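Local coordinates for thioredoxin domain-containing protein (Sinorhizobium meliloti, PDB 3U5R) that is of unknown function but belongs to the AhpC/TSA family of thioredoxin-fold proteins, and so may have antioxidant or oxidoreductase activity, at residues 41-46 with 96-101; 134-139 with 203-208. All blocks are in the same frame, centred on the assembly; numbering follows the deposited sequence.

Interaction 1 of 2, residues 41-46 with 96-101; sequences FVLPDA and VAINSN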
ATOM      1  N   PHE A  41       5.185 -12.335   4.930  1.00 19.15           N
ATOM      2  CA  PHE A  41       4.028 -12.892   4.202  1.00 18.51           C
ATOM      3  C   PHE A  41       4.602 -13.726   3.078  1.00 19.23           C
ATOM      4  O   PHE A  41       5.808 -13.658   2.787  1.00 18.02           O
ATOM      5  CB  PHE A  41       3.181 -11.748   3.583  1.00 18.88           C
ATOM      6  CG  PHE A  41       4.023 -10.723   2.790  1.00 19.57           C
ATOM      7  CD1 PHE A  41       4.399 -10.966   1.476  1.00 19.70           C
ATOM      8  CD2 PHE A  41       4.447  -9.545   3.388  1.00 21.98           C
ATOM      9  CE1 PHE A  41       5.171 -10.029   0.754  1.00 18.55           C
ATOM     10  CE2 PHE A  41       5.247  -8.615   2.707  1.00 20.02           C
ATOM     11  CZ  PHE A  41       5.614  -8.870   1.364  1.00 19.51           C
ATOM     12  N   VAL A  42       3.745 -14.486   2.414  1.00 19.68           N
ATOM     13  CA  VAL A  42       4.083 -15.087   1.123  1.00 18.47           C
ATOM     14  C   VAL A  42       2.827 -14.898   0.280  1.00 17.00           C
ATOM     15  O   VAL A  42       1.752 -15.334   0.677  1.00 17.20           O
ATOM     16  CB  VAL A  42       4.475 -16.567   1.289  1.00 19.03           C
ATOM     17  CG1 VAL A  42       3.454 -17.288   2.174  1.00 20.33           C
ATOM     18  CG2 VAL A  42       4.600 -17.239  -0.056  1.00 21.55           C
ATOM     19  N   LEU A  43       2.933 -14.233  -0.877  1.00 15.90           N
ATOM     20  CA  LEU A  43       1.702 -13.848  -1.607  1.00 15.24           C
ATOM     21  C   LEU A  43       2.004 -13.886  -3.094  1.00 15.17           C
ATOM     22  O   LEU A  43       3.106 -13.600  -3.483  1.00 14.69           O
ATOM     23  CB  LEU A  43       1.349 -12.376  -1.268  1.00 15.42           C
ATOM     24  CG  LEU A  43       0.712 -12.118   0.115  1.00 17.37           C
ATOM     25  CD1 LEU A  43       0.524 -10.657   0.259  1.00 18.13           C
ATOM     26  CD2 LEU A  43      -0.614 -12.771   0.393  1.00 15.45           C
ATOM     27  N   PRO A  44       0.996 -14.165  -3.925  1.00 14.03           N
ATOM     28  CA  PRO A  44       1.261 -14.397  -5.327  1.00 14.16           C
ATOM     29  C   PRO A  44       0.882 -13.154  -6.168  1.00 16.70           C
ATOM     30  O   PRO A  44      -0.061 -12.454  -5.792  1.00 16.34           O
ATOM     31  CB  PRO A  44       0.315 -15.532  -5.675  1.00 14.01           C
ATOM     32  CG  PRO A  44      -0.948 -15.294  -4.688  1.00 12.41           C
ATOM     33  CD  PRO A  44      -0.281 -14.711  -3.440  1.00 12.90           C
ATOM     34  N   ASP A  45       1.557 -12.953  -7.295  1.00 15.44           N
ATOM     35  CA  ASP A  45       1.129 -12.011  -8.297  1.00 18.11           C
ATOM     36  C   ASP A  45       0.286 -12.735  -9.360  1.00 19.54           C
ATOM     37  O   ASP A  45      -0.023 -13.983  -9.234  1.00 19.15           O
ATOM     38  CB  ASP A  45       2.303 -11.171  -8.883  1.00 16.58           C
ATOM     39  CG  ASP A  45       3.196 -11.948  -9.848  1.00 21.62           C
ATOM     40  OD1 ASP A  45       2.901 -13.132 -10.159  1.00 23.70           O
ATOM     41  OD2 ASP A  45       4.209 -11.352 -10.314  1.00 23.97           O
ATOM     42  N   ALA A  46      -0.159 -12.016 -10.387  1.00 19.14           N
ATOM     43  CA  ALA A  46      -1.216 -12.652 -11.231  1.00 19.25           C
ATOM     44  C   ALA A  46      -0.589 -13.651 -12.186  1.00 21.12           C
ATOM     45  O   ALA A  46      -1.322 -14.379 -12.907  1.00 21.71           O
ATOM     46  CB  ALA A  46      -1.980 -11.601 -12.053  1.00 20.19           C
ATOM     47  N   VAL A  96       5.229  -2.652  -2.310  1.00 15.93           N
ATOM     48  CA  VAL A  96       4.435  -3.873  -2.541  1.00 16.28           C
ATOM     49  C   VAL A  96       3.025  -3.513  -2.305  1.00 15.54           C
ATOM     50  O   VAL A  96       2.717  -3.054  -1.179  1.00 15.49           O
ATOM     51  CB  VAL A  96       4.851  -5.035  -1.621  1.00 20.00           C
ATOM     52  CG1 VAL A  96       4.968  -4.559  -0.182  1.00 20.00           C
ATOM     53  CG2 VAL A  96       3.859  -6.184  -1.731  1.00 20.00           C
ATOM     54  N   ALA A  97       2.149  -3.783  -3.284  1.00 13.93           N
ATOM     55  CA  ALA A  97       0.729  -3.583  -3.097  1.00 13.20           C
ATOM     56  C   ALA A  97      -0.024  -4.867  -2.901  1.00 11.92           C
ATOM     57  O   ALA A  97       0.320  -5.853  -3.518  1.00 10.26           O
ATOM     58  CB  ALA A  97       0.127  -2.812  -4.325  1.00 14.37           C
ATOM     59  N   ILE A  98      -1.099  -4.853  -2.114  1.00 11.44           N
ATOM     60  CA  ILE A  98      -1.796  -6.082  -1.744  1.00 12.79           C
ATOM     61  C   ILE A  98      -3.317  -5.821  -1.844  1.00 14.27           C
ATOM     62  O   ILE A  98      -3.809  -4.816  -1.353  1.00 14.89           O
ATOM     63  CB  ILE A  98      -1.456  -6.530  -0.286  1.00 12.69           C
ATOM     64  CG1 ILE A  98       0.038  -6.888  -0.185  1.00 13.64           C
ATOM     65  CG2 ILE A  98      -2.334  -7.765   0.121  1.00 12.29           C
ATOM     66  CD1 ILE A  98       0.538  -7.030   1.297  1.00 14.61           C
ATOM     67  N   ASN A  99      -4.026  -6.705  -2.498  1.00 11.93           N
ATOM     68  CA  ASN A  99      -5.468  -6.578  -2.578  1.00 14.51           C
ATOM     69  C   ASN A  99      -5.994  -7.693  -1.683  1.00 15.41           C
ATOM     70  O   ASN A  99      -5.870  -8.893  -2.055  1.00 15.40           O
ATOM     71  CB  ASN A  99      -5.912  -6.793  -4.029  1.00 13.03           C
ATOM     72  CG  ASN A  99      -7.366  -6.590  -4.207  1.00 15.44           C
ATOM     73  OD1 ASN A  99      -8.195  -7.098  -3.411  1.00 17.22           O
ATOM     74  ND2 ASN A  99      -7.721  -5.798  -5.226  1.00 13.89           N
ATOM     75  N   SER A 100      -6.544  -7.349  -0.525  1.00 14.80           N
ATOM     76  CA  SER A 100      -7.076  -8.372   0.393  1.00 17.25           C
ATOM     77  C   SER A 100      -8.579  -8.496   0.340  1.00 18.65           C
ATOM     78  O   SER A 100      -9.143  -9.215   1.157  1.00 18.73           O
ATOM     79  CB  SER A 100      -6.742  -8.075   1.856  1.00 19.14           C
ATOM     80  OG  SER A 100      -5.380  -7.850   1.937  1.00 20.61           O
ATOM     81  N   ASN A 101      -9.214  -7.826  -0.622  1.00 17.53           N
ATOM     82  CA  ASN A 101     -10.655  -7.799  -0.641  1.00 19.73           C
ATOM     83  C   ASN A 101     -11.279  -9.152  -1.120  1.00 21.76           C
ATOM     84  O   ASN A 101     -10.773  -9.813  -2.043  1.00 18.29           O
ATOM     85  CB  ASN A 101     -11.146  -6.645  -1.515  1.00 19.55           C
ATOM     86  CG  ASN A 101     -11.084  -5.286  -0.817  1.00 18.63           C
ATOM     87  OD1 ASN A 101     -11.380  -4.272  -1.430  1.00 27.49           O
ATOM     88  ND2 ASN A 101     -10.714  -5.251   0.439  1.00 16.12           N
TER
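The backbones of 41-46 and 96-101 come closest at Leu43 and Ile98, whose CA atoms lie 8.5 Å apart, so only side chains meet between them. Leu43 and Ile98 form the tighter pair. One methyl of leucine, CD1, sits in the fork of the isoleucine. Leu43 CD1 is 3.8 Å from both CG1 and CD1 of Ile98 and 4.1 Å from its CG2. The two side chains cross at about a right angle. Ile98 has CG1 beside the backbone N and anti to the carbonyl carbon (chi1 -64°), and this leaves both of its branches within reach of the leucine methyl. The second pair is looser. Phe41 CZ approaches Val96 CG2 obliquely, at 4.5 Å. All four residues are buried. The contact packs on part of one face of the central mixed sheet of the thioredoxin fold. Strand 93-99 lies inside that sheet, between 61-66 and 127-129. Strand 43-44 belongs to a separate antiparallel hairpin with 50-51, and Pro44 is bonded through its backbone to Lys129 at the sheet's edge. Leu128 touches both Leu43 and Val96, and Val64 of strand 61-66 touches both Val96 and Ile98. At the end of strand 93-99 the chain makes an Asx turn. Asn99 OD1 accepts from the backbone N of Asn101 at 3.1 Å, with an N-H...O angle of 149°. The same oxygen binds Lys129 NZ, while Asn99 ND2 binds Tyr127 OH and Glu109 OE1. Four bonds therefore fix the rotation of this buried amide.

Interaction 2 of 2, residues 134-139 with 203-208; sequences SVAKAY and IKWTAG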
ATOM      1  N   SER A 134      -5.140 -13.180   5.679  1.00 19.43           N
ATOM      2  CA  SER A 134      -4.247 -13.285   6.873  1.00 18.93           C
ATOM      3  C   SER A 134      -3.213 -12.123   6.873  1.00 17.78           C
ATOM      4  O   SER A 134      -2.882 -11.590   7.903  1.00 17.14           O
ATOM      5  CB  SER A 134      -3.518 -14.643   6.898  1.00 18.16           C
ATOM      6  OG  SER A 134      -2.553 -14.671   5.857  1.00 23.71           O
ATOM      7  N   VAL A 135      -2.729 -11.691   5.709  1.00 16.14           N
ATOM      8  CA  VAL A 135      -1.759 -10.597   5.743  1.00 15.60           C
ATOM      9  C   VAL A 135      -2.422  -9.245   6.136  1.00 16.03           C
ATOM     10  O   VAL A 135      -1.889  -8.569   6.986  1.00 14.73           O
ATOM     11  CB  VAL A 135      -0.952 -10.503   4.398  1.00 17.62           C
ATOM     12  CG1 VAL A 135       0.020  -9.329   4.415  1.00 15.95           C
ATOM     13  CG2 VAL A 135      -0.281 -11.932   4.104  1.00 17.66           C
ATOM     14  N   ALA A 136      -3.559  -8.883   5.545  1.00 13.48           N
ATOM     15  CA  ALA A 136      -4.249  -7.679   5.963  1.00 16.20           C
ATOM     16  C   ALA A 136      -4.449  -7.704   7.509  1.00 17.43           C
ATOM     17  O   ALA A 136      -4.254  -6.699   8.204  1.00 16.84           O
ATOM     18  CB  ALA A 136      -5.622  -7.582   5.225  1.00 15.62           C
ATOM     19  N   LYS A 137      -4.842  -8.865   8.034  1.00 17.98           N
ATOM     20  CA  LYS A 137      -5.028  -8.972   9.503  1.00 19.28           C
ATOM     21  C   LYS A 137      -3.755  -8.831  10.312  1.00 17.72           C
ATOM     22  O   LYS A 137      -3.750  -8.122  11.348  1.00 18.65           O
ATOM     23  CB  LYS A 137      -5.689 -10.312   9.867  1.00 20.48           C
ATOM     24  CG  LYS A 137      -7.114 -10.493   9.444  1.00 26.68           C
ATOM     25  CD  LYS A 137      -7.659 -11.806  10.172  1.00 33.40           C
ATOM     26  CE  LYS A 137      -8.607 -12.631   9.309  1.00 41.04           C
ATOM     27  NZ  LYS A 137      -8.755 -14.038   9.872  1.00 43.88           N
ATOM     28  N   ALA A 138      -2.641  -9.419   9.835  1.00 17.59           N
ATOM     29  CA  ALA A 138      -1.349  -9.266  10.547  1.00 18.37           C
ATOM     30  C   ALA A 138      -0.817  -7.822  10.535  1.00 18.25           C
ATOM     31  O   ALA A 138      -0.189  -7.422  11.496  1.00 17.54           O
ATOM     32  CB  ALA A 138      -0.227 -10.257   9.977  1.00 17.98           C
ATOM     33  N   TYR A 139      -1.053  -7.057   9.451  1.00 16.83           N
ATOM     34  CA  TYR A 139      -0.588  -5.647   9.382  1.00 14.80           C
ATOM     35  C   TYR A 139      -1.535  -4.734  10.128  1.00 15.54           C
ATOM     36  O   TYR A 139      -1.134  -3.627  10.540  1.00 17.10           O
ATOM     37  CB  TYR A 139      -0.453  -5.189   7.883  1.00 15.89           C
ATOM     38  CG  TYR A 139       0.909  -5.539   7.320  1.00 13.12           C
ATOM     39  CD1 TYR A 139       1.230  -6.833   7.045  1.00 14.38           C
ATOM     40  CD2 TYR A 139       1.904  -4.584   7.181  1.00 14.31           C
ATOM     41  CE1 TYR A 139       2.456  -7.188   6.585  1.00 14.79           C
ATOM     42  CE2 TYR A 139       3.183  -4.959   6.706  1.00 10.14           C
ATOM     43  CZ  TYR A 139       3.431  -6.231   6.428  1.00 13.50           C
ATOM     44  OH  TYR A 139       4.677  -6.605   6.002  1.00 13.62           O
ATOM     45  N   ILE A 203     -11.736  -2.612   3.986  1.00 22.82           N
ATOM     46  CA  ILE A 203     -11.364  -3.921   3.488  1.00 21.78           C
ATOM     47  C   ILE A 203     -12.589  -4.817   3.511  1.00 23.39           C
ATOM     48  O   ILE A 203     -13.311  -4.927   4.515  1.00 21.63           O
ATOM     49  CB  ILE A 203     -10.152  -4.513   4.311  1.00 21.31           C
ATOM     50  CG1 ILE A 203      -8.968  -3.538   4.135  1.00 21.45           C
ATOM     51  CG2 ILE A 203      -9.853  -6.019   3.926  1.00 20.56           C
ATOM     52  CD1 ILE A 203      -7.614  -4.042   4.002  1.00 23.29           C
ATOM     53  N   LYS A 204     -12.832  -5.508   2.404  1.00 23.85           N
ATOM     54  CA  LYS A 204     -14.014  -6.346   2.361  1.00 25.83           C
ATOM     55  C   LYS A 204     -13.695  -7.733   2.913  1.00 25.43           C
ATOM     56  O   LYS A 204     -13.385  -8.645   2.154  1.00 23.25           O
ATOM     57  CB  LYS A 204     -14.510  -6.394   0.914  1.00 25.76           C
ATOM     58  CG  LYS A 204     -14.809  -4.983   0.373  1.00 29.11           C
ATOM     59  CD  LYS A 204     -15.889  -4.331   1.261  1.00 32.61           C
ATOM     60  CE  LYS A 204     -16.539  -3.078   0.646  1.00 40.59           C
ATOM     61  NZ  LYS A 204     -15.874  -1.812   1.070  1.00 45.10           N
ATOM     62  N   TRP A 205     -13.755  -7.850   4.241  1.00 26.24           N
ATOM     63  CA  TRP A 205     -13.496  -9.093   4.960  1.00 27.14           C
ATOM     64  C   TRP A 205     -14.518 -10.145   4.494  1.00 29.02           C
ATOM     65  O   TRP A 205     -15.688  -9.823   4.280  1.00 28.34           O
ATOM     66  CB  TRP A 205     -13.696  -8.847   6.460  1.00 27.39           C
ATOM     67  CG  TRP A 205     -12.819  -7.738   6.907  1.00 26.46           C
ATOM     68  CD1 TRP A 205     -13.194  -6.481   7.247  1.00 26.10           C
ATOM     69  CD2 TRP A 205     -11.370  -7.781   7.012  1.00 26.35           C
ATOM     70  NE1 TRP A 205     -12.069  -5.725   7.588  1.00 24.08           N
ATOM     71  CE2 TRP A 205     -10.946  -6.515   7.459  1.00 24.38           C
ATOM     72  CE3 TRP A 205     -10.407  -8.777   6.763  1.00 23.30           C
ATOM     73  CZ2 TRP A 205      -9.592  -6.199   7.656  1.00 23.90           C
ATOM     74  CZ3 TRP A 205      -9.037  -8.460   6.994  1.00 21.44           C
ATOM     75  CH2 TRP A 205      -8.662  -7.181   7.428  1.00 25.09           C
ATOM     76  N   THR A 206     -14.058 -11.375   4.274  1.00 30.22           N
ATOM     77  CA  THR A 206     -14.969 -12.502   3.985  1.00 32.79           C
ATOM     78  C   THR A 206     -15.844 -12.709   5.235  1.00 35.12           C
ATOM     79  O   THR A 206     -15.339 -12.567   6.349  1.00 35.00           O
ATOM     80  CB  THR A 206     -14.172 -13.766   3.715  1.00 32.91           C
ATOM     81  OG1 THR A 206     -13.543 -14.166   4.938  1.00 38.69           O
ATOM     82  CG2 THR A 206     -13.085 -13.494   2.757  1.00 27.50           C
ATOM     83  N   ALA A 207     -17.149 -13.001   5.059  1.00 39.40           N
ATOM     84  CA  ALA A 207     -18.076 -13.275   6.213  1.00 42.69           C
ATOM     85  C   ALA A 207     -17.391 -14.248   7.161  1.00 44.58           C
ATOM     86  O   ALA A 207     -17.104 -15.375   6.764  1.00 46.25           O
ATOM     87  N   GLY A 208     -17.078 -13.805   8.383  1.00 46.33           N
ATOM     88  CA  GLY A 208     -16.104 -14.507   9.262  1.00 47.33           C
ATOM     89  C   GLY A 208     -14.639 -14.240   8.893  1.00 48.55           C
ATOM     90  O   GLY A 208     -13.993 -13.276   9.345  1.00 48.72           O
TER
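Asp130 OD2 is held by the backbone N of Ala136 and by Ser100 OG, and the other oxygen of this carboxylate accepts from Val135 N. The two N-H bonds tie the first turn of helix 134-139 to the loop before it, and the serine links that loop to the end of strand 93-99. Ala136 CB faces residues 203-208. Ala136 CB meets Trp205 CH2 at 3.8 Å and Ile203 CD1 at 4.2 Å. Lys137 adds the base of its chain: its CG is 3.7 Å from Trp205 CZ3, and the two side chains cross obliquely. CZ3 and CH2, at the far end of the indole, thus rest against two neighbouring helix residues. Trp205 CG is anti to the carbonyl carbon (chi1 -56°), which swings the indole back over Ile203. The CG2 methyl of Ile203 lies 3.6 Å above the ring plane, over its centre, in a CH-pi arrangement. The contact packs the irregular tail after strand 199-202 against a short helix of the thioredoxin fold. An inverse gamma turn centred on Lys204 bends the tail between Ile203 and Trp205. Gln133, just before the helix, bonds to Lys204 O and Thr206 N. An alanine in place of Trp205 removes the indole, which is likely to leave Ala136 CB and Lys137 CG without a partner and to open a gap over Ile203 CG2.

Both segments of interaction 1 precede those of interaction 2 in sequence. Their centres are 12 Å apart. Helix 134-139 is part of interaction 2 and also touches interaction 1. Val135 faces interaction 1, where its CG2 is 3.5 Å from Phe41 CB, while Ala136 lies 3.3 Å from Ser100 OG through its CB. Gln133 also joins them, since its NE2 bonds to Ser100 O as well as to the tail at 203-208. Interaction 1, in the buried layer on the central sheet, packs the hairpin strand there. Interaction 2, farther out, packs the end of the modelled chain on that same helix.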